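Local structure of putative polysaccharide biosynthesis protein with aminopeptidase-like domain (Clostridium acetobutylicum, 3K9T) at residues 31-36 with 130-135; 46-51 with 207-212; 77-80 with 84-87; 260-265 with 271-276; 277-282 with 347-352. The protein binds one zinc ion per subunit and probably acts in the biosynthesis of modified polysaccharides, with no peptidase activity expected despite its aminopeptidase-like domain. All blocks are in the same frame, centred on the assembly; numbering follows the deposited sequence.

Contact 1 of 5, residues 31-36 with 130-135; sequences RSITGN and TSYYKE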
# COMPACT_ATOMS: atom_id res chain seq x y z
N ARG A 31 -23.08 40.53 -6.56
CA ARG A 31 -23.70 39.37 -5.93
C ARG A 31 -23.43 39.34 -4.41
O ARG A 31 -22.49 39.89 -3.90
CB ARG A 31 -23.14 38.09 -6.54
CG ARG A 31 -23.59 37.83 -7.95
CD ARG A 31 -22.64 36.93 -8.72
NE ARG A 31 -21.40 37.65 -9.04
CZ ARG A 31 -21.22 38.38 -10.13
NH1 ARG A 31 -22.18 38.48 -11.06
NH2 ARG A 31 -20.07 39.02 -10.30
N SER A 32 -24.32 38.67 -3.71
CA SER A 32 -24.12 38.30 -2.31
C SER A 32 -24.89 36.96 -2.18
O SER A 32 -25.27 36.36 -3.21
CB SER A 32 -24.66 39.38 -1.37
OG SER A 32 -24.44 39.05 -0.01
N ILE A 33 -25.12 36.48 -0.96
CA ILE A 33 -25.88 35.24 -0.78
C ILE A 33 -27.37 35.38 -1.14
O ILE A 33 -28.07 34.40 -1.26
CB ILE A 33 -25.72 34.63 0.60
CG1 ILE A 33 -26.07 35.61 1.71
CG2 ILE A 33 -24.28 34.15 0.79
CD1 ILE A 33 -26.26 34.85 3.07
N THR A 34 -27.84 36.62 -1.24
CA THR A 34 -29.19 36.95 -1.64
C THR A 34 -29.09 38.23 -2.46
O THR A 34 -28.02 38.80 -2.56
CB THR A 34 -30.15 37.18 -0.43
OG1 THR A 34 -29.75 38.36 0.28
CG2 THR A 34 -30.16 35.97 0.49
N GLY A 35 -30.19 38.64 -3.08
CA GLY A 35 -30.25 39.98 -3.68
C GLY A 35 -30.44 40.09 -5.17
O GLY A 35 -30.37 39.10 -5.91
N ASN A 36 -30.68 41.33 -5.62
CA ASN A 36 -30.91 41.58 -7.05
C ASN A 36 -29.68 41.31 -7.94
O ASN A 36 -29.80 41.12 -9.14
CB ASN A 36 -31.46 42.99 -7.29
CG ASN A 36 -32.90 43.16 -6.81
OD1 ASN A 36 -33.68 42.22 -6.82
ND2 ASN A 36 -33.25 44.36 -6.41
N THR A 130 -17.29 40.00 4.25
CA THR A 130 -18.72 39.75 4.36
C THR A 130 -19.14 39.77 5.84
O THR A 130 -18.31 39.60 6.73
CB THR A 130 -19.14 38.37 3.80
OG1 THR A 130 -18.68 37.34 4.68
CG2 THR A 130 -18.60 38.14 2.38
N SER A 131 -20.42 39.96 6.10
CA SER A 131 -20.94 39.89 7.46
C SER A 131 -22.37 39.42 7.38
O SER A 131 -23.28 40.16 7.67
CB SER A 131 -20.86 41.25 8.16
OG SER A 131 -21.30 41.10 9.51
N TYR A 132 -22.54 38.18 6.97
CA TYR A 132 -23.88 37.69 6.67
C TYR A 132 -24.76 37.53 7.89
O TYR A 132 -25.95 37.84 7.85
CB TYR A 132 -23.81 36.34 5.97
CG TYR A 132 -23.08 36.35 4.64
CD1 TYR A 132 -23.21 37.41 3.76
CD2 TYR A 132 -22.29 35.27 4.26
CE1 TYR A 132 -22.54 37.42 2.54
CE2 TYR A 132 -21.61 35.27 3.05
CZ TYR A 132 -21.75 36.33 2.19
OH TYR A 132 -21.11 36.32 0.98
N TYR A 133 -24.16 37.09 8.98
CA TYR A 133 -24.97 36.61 10.09
C TYR A 133 -24.90 37.43 11.40
O TYR A 133 -25.70 37.19 12.30
CB TYR A 133 -24.67 35.11 10.27
CG TYR A 133 -24.98 34.27 9.01
CD1 TYR A 133 -26.30 34.08 8.56
CD2 TYR A 133 -23.95 33.67 8.28
CE1 TYR A 133 -26.58 33.33 7.40
CE2 TYR A 133 -24.22 32.91 7.12
CZ TYR A 133 -25.54 32.75 6.70
OH TYR A 133 -25.77 32.01 5.58
N LYS A 134 -23.98 38.38 11.52
CA LYS A 134 -24.01 39.37 12.60
C LYS A 134 -24.19 40.72 11.87
O LYS A 134 -23.60 40.95 10.81
CB LYS A 134 -22.74 39.32 13.45
N GLU A 135 -25.06 41.59 12.37
CA GLU A 135 -25.24 42.91 11.75
C GLU A 135 -23.97 43.74 11.90
O GLU A 135 -23.35 43.76 12.95
CB GLU A 135 -26.42 43.65 12.34
CG GLU A 135 -27.73 43.17 11.77
CD GLU A 135 -28.95 43.78 12.46
OE1 GLU A 135 -28.80 44.79 13.18
OE2 GLU A 135 -30.07 43.25 12.26
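Ser32 comes first along 31-36 to touch the other loop: its OG lies 3.6 Å from CE1 of Tyr132, at a slant to the ring. This is van der Waals contact, since the hydroxyl is hydrogen-bonded to the OG of Ser98. Ile33 follows and carries most of the contact with both of its branches. CG2 sits over one face of the Tyr132 ring in a CH-pi contact, 3.9 Å from the centroid and 24° off the ring normal, nearest to CZ at 3.6 Å. CB of Thr130, two residues earlier in the same loop, lies over the opposite face, so Ile33 and Thr130 sandwich the ring, and Tyr99 meets it edge-to-face. The two loops belong to different parts of the chain, 31-36 to the aminopeptidase-like region and 130-135 to the insert, and they meet near the metal site: the side chain of Tyr132 lies about 8 Å from the bound zinc ion. The other branch of Ile33 has CG1 between the backbone N and the carbonyl carbon (chi1 55°), which lays CD1 along the Tyr132 ring near CG and brings it to the OH of Tyr133 at 3.8 Å. Tyr133 also packs on Gln369 of a second subunit.

Contact 2 of 5, residues 46-51 with 207-212; sequences RKHIPL and IAKALS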
# COMPACT_ATOMS: atom_id res chain seq x y z
N ARG A 46 -29.44 32.86 -18.15
CA ARG A 46 -30.57 32.37 -18.94
C ARG A 46 -30.52 32.86 -20.36
O ARG A 46 -31.36 32.50 -21.14
CB ARG A 46 -31.92 32.65 -18.27
CG ARG A 46 -32.25 31.58 -17.18
CD ARG A 46 -33.50 31.87 -16.42
NE ARG A 46 -33.39 33.16 -15.76
CZ ARG A 46 -34.40 33.83 -15.22
NH1 ARG A 46 -35.67 33.37 -15.26
NH2 ARG A 46 -34.13 35.00 -14.65
N LYS A 47 -29.55 33.72 -20.69
CA LYS A 47 -29.27 34.02 -22.08
C LYS A 47 -28.48 32.89 -22.74
O LYS A 47 -28.39 32.83 -23.95
CB LYS A 47 -28.50 35.33 -22.24
CG LYS A 47 -29.30 36.55 -21.89
CD LYS A 47 -28.64 37.79 -22.41
CE LYS A 47 -27.49 38.23 -21.55
NZ LYS A 47 -26.85 39.39 -22.17
N HIS A 48 -27.98 31.96 -21.94
CA HIS A 48 -27.22 30.83 -22.45
C HIS A 48 -27.92 29.48 -22.27
O HIS A 48 -27.86 28.61 -23.16
CB HIS A 48 -25.85 30.77 -21.76
CG HIS A 48 -25.00 31.96 -22.05
ND1 HIS A 48 -24.06 31.96 -23.06
CD2 HIS A 48 -24.95 33.19 -21.49
CE1 HIS A 48 -23.46 33.14 -23.10
NE2 HIS A 48 -23.98 33.90 -22.15
N ILE A 49 -28.52 29.27 -21.10
CA ILE A 49 -29.21 28.01 -20.81
C ILE A 49 -30.55 28.29 -20.10
O ILE A 49 -30.73 29.35 -19.48
CB ILE A 49 -28.34 27.03 -19.93
CG1 ILE A 49 -28.02 27.64 -18.56
CG2 ILE A 49 -27.05 26.66 -20.64
CD1 ILE A 49 -27.53 26.65 -17.48
N PRO A 50 -31.50 27.35 -20.19
CA PRO A 50 -32.69 27.56 -19.43
C PRO A 50 -32.35 27.33 -17.97
O PRO A 50 -31.40 26.58 -17.68
CB PRO A 50 -33.63 26.45 -19.94
CG PRO A 50 -32.96 25.87 -21.13
CD PRO A 50 -31.52 26.04 -20.86
N LEU A 51 -33.06 28.02 -17.07
CA LEU A 51 -33.00 27.69 -15.66
C LEU A 51 -34.37 27.82 -15.06
O LEU A 51 -35.18 28.65 -15.47
CB LEU A 51 -32.11 28.62 -14.86
CG LEU A 51 -30.61 28.68 -14.96
CD1 LEU A 51 -30.19 29.94 -14.19
CD2 LEU A 51 -29.90 27.38 -14.45
N ILE A 207 -20.79 23.97 -19.94
CA ILE A 207 -20.90 22.53 -19.91
C ILE A 207 -22.37 22.19 -20.16
O ILE A 207 -22.65 21.40 -21.03
CB ILE A 207 -20.40 21.91 -18.61
CG1 ILE A 207 -18.88 22.06 -18.56
CG2 ILE A 207 -20.81 20.40 -18.53
CD1 ILE A 207 -18.36 21.98 -17.17
N ALA A 208 -23.27 22.83 -19.41
CA ALA A 208 -24.73 22.64 -19.59
C ALA A 208 -25.13 22.90 -21.05
O ALA A 208 -25.86 22.11 -21.67
CB ALA A 208 -25.53 23.54 -18.64
N LYS A 209 -24.59 23.98 -21.62
CA LYS A 209 -24.90 24.37 -22.98
C LYS A 209 -24.50 23.27 -23.99
O LYS A 209 -25.25 23.00 -24.93
CB LYS A 209 -24.21 25.69 -23.29
CG LYS A 209 -24.71 26.33 -24.54
CD LYS A 209 -23.83 27.47 -25.04
CE LYS A 209 -23.88 28.70 -24.18
NZ LYS A 209 -23.67 29.92 -25.06
N ALA A 210 -23.33 22.66 -23.79
CA ALA A 210 -22.87 21.55 -24.64
C ALA A 210 -23.71 20.26 -24.42
O ALA A 210 -24.15 19.64 -25.38
CB ALA A 210 -21.36 21.27 -24.42
N LEU A 211 -23.91 19.85 -23.17
CA LEU A 211 -24.63 18.60 -22.88
C LEU A 211 -26.08 18.60 -23.38
O LEU A 211 -26.59 17.57 -23.82
CB LEU A 211 -24.59 18.26 -21.39
CG LEU A 211 -23.32 17.57 -20.88
CD1 LEU A 211 -23.60 17.04 -19.47
CD2 LEU A 211 -22.90 16.45 -21.79
N SER A 212 -26.72 19.76 -23.29
CA SER A 212 -28.03 20.03 -23.84
C SER A 212 -28.23 19.53 -25.26
O SER A 212 -29.35 19.27 -25.65
CB SER A 212 -28.25 21.54 -23.90
OG SER A 212 -28.55 22.03 -22.63
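Ile49 and Ala208 form the close-packed half of this contact, where the loop 46-51 lies against the last turns of helix 194-211. CD1 of Ile49 reaches CB of Ala208 at 3.9 Å, while its other branch, CG2, rests on the helix backbone, 3.8 Å from N of Lys209. Both branches bear on Ala208, and CG2 continues onto the backbone of Lys209. With CG1 between the backbone N and the carbonyl carbon (chi1 62°), CD1 is directed to Ala208 and CG2 faces Lys209 N. Both residues are buried; Phe224 touches Ile49 and Phe222 touches Ala208, both from strand 219-225. The loop links helix 36-45 to strand 52-57, an outermost strand of the central mixed sheet, so the contact ties that connection to a helix packed on the same sheet in the aminopeptidase-like domain. Toward solvent the chemistry becomes polar. Lys209 bends at its third and fourth torsions and brings NZ to ND1 of His48, donating a 2.9 Å hydrogen bond only 7° out of the imidazole plane. CE of Lys209 also lies at the ring edge, 3.5 Å from ND1. With ND1 accepting from an ammonium group, a neutral imidazole with its proton on NE2 would be the likely form. Phe206 meets the same ring, the planes about 55° apart, and a diol molecule, probably from the crystallisation liquor, lies near Lys209.

Contact 3 of 5, residues 77-80 with 84-87; sequences YVRN and EKVI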
# COMPACT_ATOMS: atom_id res chain seq x y z
N TYR A 77 -20.33 55.07 -0.36
CA TYR A 77 -19.14 55.93 -0.50
C TYR A 77 -18.72 56.60 0.80
O TYR A 77 -19.53 56.75 1.72
CB TYR A 77 -19.34 57.01 -1.59
CG TYR A 77 -20.62 57.83 -1.48
CD1 TYR A 77 -20.67 59.02 -0.74
CD2 TYR A 77 -21.78 57.44 -2.17
CE1 TYR A 77 -21.86 59.77 -0.66
CE2 TYR A 77 -22.94 58.18 -2.10
CZ TYR A 77 -22.98 59.34 -1.35
OH TYR A 77 -24.16 60.05 -1.31
N VAL A 78 -17.42 56.92 0.87
CA VAL A 78 -16.84 57.77 1.90
C VAL A 78 -16.40 59.02 1.14
O VAL A 78 -15.61 58.95 0.19
CB VAL A 78 -15.63 57.14 2.60
CG1 VAL A 78 -14.96 58.17 3.53
CG2 VAL A 78 -16.02 55.85 3.37
N ARG A 79 -16.92 60.17 1.53
CA ARG A 79 -16.64 61.42 0.83
C ARG A 79 -15.95 62.40 1.76
O ARG A 79 -16.31 62.49 2.92
CB ARG A 79 -17.96 61.99 0.36
CG ARG A 79 -17.84 63.10 -0.62
CD ARG A 79 -19.21 63.72 -0.81
NE ARG A 79 -19.88 63.31 -2.04
CZ ARG A 79 -21.18 63.07 -2.15
NH1 ARG A 79 -21.99 63.11 -1.09
NH2 ARG A 79 -21.68 62.72 -3.34
N ASN A 80 -14.94 63.12 1.27
CA ASN A 80 -14.25 64.11 2.11
C ASN A 80 -14.92 65.50 2.00
O ASN A 80 -15.83 65.69 1.19
CB ASN A 80 -12.74 64.15 1.81
CG ASN A 80 -12.41 64.74 0.44
OD1 ASN A 80 -13.23 65.45 -0.16
ND2 ASN A 80 -11.21 64.45 -0.06
N GLU A 84 -14.77 64.93 -2.52
CA GLU A 84 -14.26 63.74 -3.24
C GLU A 84 -14.57 62.42 -2.59
O GLU A 84 -14.21 62.21 -1.42
CB GLU A 84 -12.73 63.83 -3.41
CG GLU A 84 -12.30 64.88 -4.43
CD GLU A 84 -10.93 65.49 -4.14
OE1 GLU A 84 -10.10 64.85 -3.46
OE2 GLU A 84 -10.69 66.63 -4.61
N LYS A 85 -15.20 61.52 -3.35
CA LYS A 85 -15.47 60.14 -2.90
C LYS A 85 -14.16 59.37 -2.81
O LYS A 85 -13.72 58.76 -3.79
CB LYS A 85 -16.42 59.42 -3.86
CG LYS A 85 -17.84 59.87 -3.77
CD LYS A 85 -18.71 59.32 -4.90
CE LYS A 85 -20.18 59.58 -4.55
NZ LYS A 85 -21.12 59.31 -5.64
N VAL A 86 -13.55 59.40 -1.63
CA VAL A 86 -12.27 58.75 -1.41
C VAL A 86 -12.44 57.21 -1.40
O VAL A 86 -11.46 56.49 -1.61
CB VAL A 86 -11.53 59.30 -0.15
CG1 VAL A 86 -11.21 60.80 -0.30
CG2 VAL A 86 -12.34 59.06 1.10
N ILE A 87 -13.65 56.72 -1.16
CA ILE A 87 -14.00 55.32 -1.40
C ILE A 87 -15.31 55.35 -2.19
O ILE A 87 -16.22 56.08 -1.82
CB ILE A 87 -14.22 54.47 -0.12
CG1 ILE A 87 -13.02 54.55 0.81
CG2 ILE A 87 -14.43 53.02 -0.54
CD1 ILE A 87 -13.16 53.75 2.11
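Val78 is paired through both its N and its O with Ile87, an antiparallel hydrogen-bonded pair: N donates to Ile87 O at 3.1 Å, and O accepts from Ile87 N in the carbonyl plane, on a lone pair. The same O receives a second, weak bond from Val86 N. On one face of the sheet Val78 and Ile87 lie side by side, CG2 of the first 3.8 Å from CD1 of the second, while CG1 of Val78 touches CG2 of Val86. Val86 and Ile87 both stand opposite Val78, a classic beta bulge in the hairpin of strands 70-79 and 85-88 in the insert region. Beyond the bulge Arg79 pairs with Lys85 on the other face. Lys85 stretches out in full to lay CE over the Tyr77 ring, 3.7 Å from the centroid (CH-pi), with NZ in cation-pi contact at 4.3 Å. CE1 of Tyr77 lies over one face of the Arg79 guanidinium, whose NH2 is 3.7 Å from Lys85 CE. Arg79 NH1 forms a salt bridge with Glu155, which probably eases the approach of NH2 to Lys85 NZ (4.2 Å). Toward the turn, Asn80 and Glu84 are joined by two bonds: Asn80 N donates to Glu84 O, and Asn80 OD1 accepts from Glu84 N at 2.9 Å, the donor 46° above the amide plane. Further out, Tyr154 backs Val78, Asn80 and Val86, and Phe139 packs against Val78 and Ile87.

Contact 4 of 5, residues 260-265 with 271-276; sequences KNYKRT and EIDKIV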
# COMPACT_ATOMS: atom_id res chain seq x y z
N LYS A 260 -4.22 22.06 -12.93
CA LYS A 260 -5.48 21.52 -12.39
C LYS A 260 -5.27 20.84 -11.04
O LYS A 260 -4.21 20.27 -10.77
CB LYS A 260 -6.12 20.52 -13.38
CG LYS A 260 -6.61 21.16 -14.73
CD LYS A 260 -7.12 20.12 -15.71
CE LYS A 260 -5.99 19.36 -16.36
NZ LYS A 260 -5.16 20.24 -17.21
N ASN A 261 -6.27 20.98 -10.19
CA ASN A 261 -6.31 20.39 -8.88
C ASN A 261 -7.62 19.65 -8.68
O ASN A 261 -8.68 20.23 -8.87
CB ASN A 261 -6.21 21.47 -7.82
CG ASN A 261 -4.80 21.98 -7.60
OD1 ASN A 261 -4.07 21.40 -6.83
ND2 ASN A 261 -4.43 23.07 -8.26
N TYR A 262 -7.55 18.40 -8.26
CA TYR A 262 -8.75 17.62 -7.93
C TYR A 262 -8.84 17.29 -6.46
O TYR A 262 -7.95 16.65 -5.91
CB TYR A 262 -8.81 16.31 -8.70
CG TYR A 262 -10.04 15.51 -8.34
CD1 TYR A 262 -11.32 16.01 -8.59
CD2 TYR A 262 -9.94 14.25 -7.78
CE1 TYR A 262 -12.48 15.27 -8.29
CE2 TYR A 262 -11.10 13.50 -7.46
CZ TYR A 262 -12.35 14.01 -7.72
OH TYR A 262 -13.47 13.26 -7.40
N LYS A 263 -9.92 17.72 -5.82
CA LYS A 263 -10.23 17.33 -4.45
C LYS A 263 -11.16 16.12 -4.53
O LYS A 263 -12.22 16.17 -5.14
CB LYS A 263 -10.88 18.47 -3.67
CG LYS A 263 -11.35 18.13 -2.26
CD LYS A 263 -11.89 19.39 -1.57
CE LYS A 263 -12.48 19.12 -0.18
NZ LYS A 263 -12.83 20.39 0.52
N ARG A 264 -10.75 15.04 -3.90
CA ARG A 264 -11.55 13.86 -3.88
C ARG A 264 -12.80 13.94 -3.02
O ARG A 264 -12.89 14.71 -2.07
CB ARG A 264 -10.73 12.71 -3.35
CG ARG A 264 -9.62 12.33 -4.24
CD ARG A 264 -8.87 11.31 -3.55
NE ARG A 264 -7.98 10.63 -4.46
CZ ARG A 264 -6.79 10.18 -4.12
NH1 ARG A 264 -6.31 10.37 -2.90
NH2 ARG A 264 -6.05 9.56 -5.02
N THR A 265 -13.73 13.05 -3.33
CA THR A 265 -14.87 12.78 -2.48
C THR A 265 -14.38 12.26 -1.14
O THR A 265 -13.24 11.79 -1.03
CB THR A 265 -15.79 11.69 -3.09
OG1 THR A 265 -15.17 10.37 -2.98
CG2 THR A 265 -16.11 12.02 -4.52
N GLU A 271 -16.40 6.17 -7.88
CA GLU A 271 -16.26 6.16 -9.32
C GLU A 271 -15.78 7.50 -9.89
O GLU A 271 -14.85 7.52 -10.72
CB GLU A 271 -17.52 5.71 -10.01
CG GLU A 271 -17.25 5.40 -11.47
CD GLU A 271 -18.48 4.99 -12.25
OE1 GLU A 271 -19.47 4.55 -11.60
OE2 GLU A 271 -18.41 5.09 -13.51
N ILE A 272 -16.37 8.59 -9.41
CA ILE A 272 -15.98 9.92 -9.88
C ILE A 272 -14.49 10.22 -9.59
O ILE A 272 -13.81 10.78 -10.42
CB ILE A 272 -16.93 11.06 -9.33
CG1 ILE A 272 -16.64 12.40 -10.01
CG2 ILE A 272 -16.84 11.18 -7.82
CD1 ILE A 272 -16.71 12.36 -11.52
N ASP A 273 -13.98 9.80 -8.43
CA ASP A 273 -12.54 10.00 -8.10
C ASP A 273 -11.66 9.26 -9.08
O ASP A 273 -10.67 9.81 -9.58
CB ASP A 273 -12.20 9.44 -6.71
CG ASP A 273 -12.94 10.15 -5.58
OD1 ASP A 273 -12.99 11.41 -5.59
OD2 ASP A 273 -13.47 9.44 -4.69
N LYS A 274 -12.04 8.00 -9.33
CA LYS A 274 -11.28 7.13 -10.21
C LYS A 274 -11.34 7.69 -11.62
O LYS A 274 -10.34 7.68 -12.34
CB LYS A 274 -11.81 5.69 -10.14
CG LYS A 274 -11.62 5.05 -8.76
CD LYS A 274 -10.63 3.93 -8.68
CE LYS A 274 -11.34 2.56 -8.92
NZ LYS A 274 -10.61 1.38 -8.26
N ILE A 275 -12.51 8.21 -12.01
CA ILE A 275 -12.65 8.75 -13.38
C ILE A 275 -11.81 10.03 -13.51
O ILE A 275 -10.99 10.15 -14.42
CB ILE A 275 -14.12 9.07 -13.74
CG1 ILE A 275 -14.88 7.78 -14.03
CG2 ILE A 275 -14.20 10.01 -14.95
CD1 ILE A 275 -16.36 8.05 -14.24
N VAL A 276 -12.02 10.98 -12.61
CA VAL A 276 -11.25 12.23 -12.73
C VAL A 276 -9.72 11.98 -12.67
O VAL A 276 -8.99 12.58 -13.44
CB VAL A 276 -11.68 13.32 -11.70
CG1 VAL A 276 -10.68 14.50 -11.73
CG2 VAL A 276 -13.14 13.77 -12.01
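Tyr262 and Asp273 stand roughly perpendicular, the ring and carboxylate planes 61° apart, and the phenol OH donates a 2.6 Å hydrogen bond to OD1 of the aspartate. The hydroxyl meets OD1 on its anti side, 30° out of the carboxylate plane. Thr265 takes the syn side of the same group with a two-point grip: its backbone N donates to OD1 at 2.9 Å, and its OG1 donates to OD2 at 2.6 Å. Each of these uses a syn lone pair, so Thr265 faces the carboxylate nearly head on while Tyr262 comes from the far side of OD1. The threonine hydroxyl is set for this by standing between its backbone N and carbonyl carbon, which also turns CG2 toward CG2 of Ile272, 3.5 Å away. The tyrosine ring packs between helix 271-276 and its own strand's continuation. CG1 of Val276 sits over one face, 3.8 Å from the centroid, in a CH-pi contact, and the backbone N of Arg264 lies over the opposite face. Strand 260-263 and helix 271-276 run nearly antiparallel (161°), their axes 9.9 Å apart, as the first half of a beta-alpha-beta unit completed by strand 287-290. Ala270 N also donates to OD2 from the residues leading into the helix. The buried carboxylate thus accepts four hydrogen bonds, two on each oxygen, which would probably stabilise its ionised form and hold the strand's exit to the first turn of the helix.

Contact 5 of 5, residues 277-282 with 347-352; sequences EKVLMH and LEVIYT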
# COMPACT_ATOMS: atom_id res chain seq x y z
N GLU A 277 -9.25 11.09 -11.80
CA GLU A 277 -7.78 10.91 -11.70
C GLU A 277 -7.23 10.22 -12.95
O GLU A 277 -6.14 10.52 -13.37
CB GLU A 277 -7.39 10.18 -10.42
CG GLU A 277 -7.77 10.96 -9.14
CD GLU A 277 -7.78 10.08 -7.91
OE1 GLU A 277 -6.87 9.24 -7.79
OE2 GLU A 277 -8.70 10.22 -7.07
N LYS A 278 -8.03 9.36 -13.58
CA LYS A 278 -7.64 8.69 -14.81
C LYS A 278 -7.59 9.64 -15.99
O LYS A 278 -6.71 9.50 -16.86
CB LYS A 278 -8.59 7.51 -15.12
CG LYS A 278 -8.09 6.53 -16.20
CD LYS A 278 -6.71 5.95 -15.87
CE LYS A 278 -6.38 4.79 -16.78
NZ LYS A 278 -4.93 4.51 -16.89
N VAL A 279 -8.51 10.61 -16.04
CA VAL A 279 -8.45 11.66 -17.07
C VAL A 279 -7.18 12.51 -16.88
O VAL A 279 -6.40 12.72 -17.84
CB VAL A 279 -9.73 12.52 -17.11
CG1 VAL A 279 -9.54 13.70 -18.03
CG2 VAL A 279 -11.01 11.67 -17.52
N LEU A 280 -6.93 12.96 -15.65
CA LEU A 280 -5.73 13.79 -15.36
C LEU A 280 -4.43 13.07 -15.69
O LEU A 280 -3.48 13.65 -16.30
CB LEU A 280 -5.72 14.24 -13.89
CG LEU A 280 -6.86 15.22 -13.51
CD1 LEU A 280 -6.93 15.37 -12.00
CD2 LEU A 280 -6.72 16.60 -14.22
N MSE A 281 -4.38 11.80 -15.30
CA MSE A 281 -3.19 10.97 -15.48
C MSE A 281 -2.68 10.98 -16.95
O MSE A 281 -1.47 10.97 -17.23
CB MSE A 281 -3.54 9.57 -15.03
CG MSE A 281 -2.43 8.57 -15.17
SE MSE A 281 -2.98 6.84 -14.46
CE MSE A 281 -3.79 7.40 -12.73
N HIS A 282 -3.62 10.99 -17.88
CA HIS A 282 -3.27 10.85 -19.28
C HIS A 282 -3.46 12.12 -20.07
O HIS A 282 -3.28 12.13 -21.25
CB HIS A 282 -4.09 9.72 -19.90
CG HIS A 282 -3.71 8.38 -19.38
ND1 HIS A 282 -2.62 7.69 -19.85
CD2 HIS A 282 -4.28 7.59 -18.43
CE1 HIS A 282 -2.52 6.54 -19.22
NE2 HIS A 282 -3.52 6.45 -18.35
N LEU A 347 -15.44 18.08 -19.89
CA LEU A 347 -16.09 17.31 -20.95
C LEU A 347 -15.51 15.88 -21.06
O LEU A 347 -16.25 14.92 -21.33
CB LEU A 347 -16.00 18.05 -22.30
CG LEU A 347 -16.87 19.31 -22.47
CD1 LEU A 347 -16.83 19.78 -23.91
CD2 LEU A 347 -18.31 19.04 -22.05
N GLU A 348 -14.20 15.75 -20.86
CA GLU A 348 -13.54 14.44 -20.94
C GLU A 348 -13.97 13.56 -19.77
O GLU A 348 -14.14 12.33 -19.91
CB GLU A 348 -12.01 14.59 -20.91
CG GLU A 348 -11.25 13.31 -21.30
CD GLU A 348 -11.59 12.84 -22.69
OE1 GLU A 348 -11.80 13.71 -23.57
OE2 GLU A 348 -11.66 11.61 -22.91
N VAL A 349 -14.12 14.19 -18.61
CA VAL A 349 -14.67 13.52 -17.47
C VAL A 349 -16.05 12.97 -17.81
O VAL A 349 -16.31 11.79 -17.56
CB VAL A 349 -14.68 14.41 -16.24
CG1 VAL A 349 -15.58 13.84 -15.14
CG2 VAL A 349 -13.26 14.58 -15.75
N ILE A 350 -16.90 13.82 -18.42
CA ILE A 350 -18.29 13.47 -18.73
C ILE A 350 -18.32 12.38 -19.79
O ILE A 350 -19.06 11.42 -19.65
CB ILE A 350 -19.15 14.69 -19.15
CG1 ILE A 350 -19.42 15.58 -17.92
CG2 ILE A 350 -20.46 14.23 -19.77
CD1 ILE A 350 -20.05 17.00 -18.19
N TYR A 351 -17.49 12.52 -20.82
CA TYR A 351 -17.31 11.45 -21.80
C TYR A 351 -16.95 10.13 -21.10
O TYR A 351 -17.47 9.09 -21.45
CB TYR A 351 -16.22 11.81 -22.82
CG TYR A 351 -15.86 10.71 -23.82
CD1 TYR A 351 -15.00 9.66 -23.48
CD2 TYR A 351 -16.38 10.74 -25.10
CE1 TYR A 351 -14.68 8.67 -24.40
CE2 TYR A 351 -16.05 9.74 -26.04
CZ TYR A 351 -15.20 8.73 -25.69
OH TYR A 351 -14.89 7.75 -26.60
N THR A 352 -16.08 10.17 -20.09
CA THR A 352 -15.67 8.93 -19.39
C THR A 352 -16.84 8.34 -18.57
O THR A 352 -17.10 7.13 -18.58
CB THR A 352 -14.41 9.17 -18.52
OG1 THR A 352 -13.38 9.78 -19.32
CG2 THR A 352 -13.88 7.87 -17.94
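Apolar contacts carry this crossing, and all of them run through Val279, which points from helix 271-282 into helix 336-355. Its CG1 touches the aliphatic part of Glu348, 3.7 Å from CG, and its CG2 lies 4.1 Å from CG2 of Val349. With CG1 anti to the backbone N (chi1 171°), the two methyls spread along the partner helix, CG1 on Glu348 and CG2 toward Val349 and Thr352. The local axes pass 9.8 Å apart at 125°, and Val279 and Val349 are the residues of closest CA approach.

The closest mixed contact is between CG2 of Val279 and OG1 of Thr352, 3.5 Å apart, where the two side chains run antiparallel alongside one another; Glu348 O is also near CG2.

The polar bonds stay within each helix or lead elsewhere. Thr352 OG1 donates to Glu348 O one turn back at 2.7 Å, and Thr352 N reaches the same oxygen from the other face of its plane. The carboxylate of Glu348 forms a salt bridge with Arg417 in the winged helix-turn-helix region, and Tyr351 packs on helix 416-428. Because the threonine hydroxyl is bonded to its own helix and the glutamate charge is met by Arg417, the methyls of Val279 meet surfaces whose polar groups already have partners, consistent with a contact that is mainly van der Waals in nature.

How the contacts relate
Contact 4 is the buried one; the others are partly buried. Contacts 4 and 5 share helix 271-282, their centres about 9 Å apart, and a salt bridge from Arg264 to Glu277 joins them directly. Near its start that helix receives hydrogen bonds from the strand's exit at Asp273; further along it meets helix 336-355 through the methyls of Val279. Contact 2 reaches contact 5 through Ile207 and Leu211 on Ile350, so helices 194-211 and 336-355 are linked too. Contact 3, a backbone-bonded hairpin in the insert, lies farthest out, its centre about 51 Å from that of contact 5. Contact 1, mainly aromatic-aliphatic, joins insert to aminopeptidase-like region near the zinc ion.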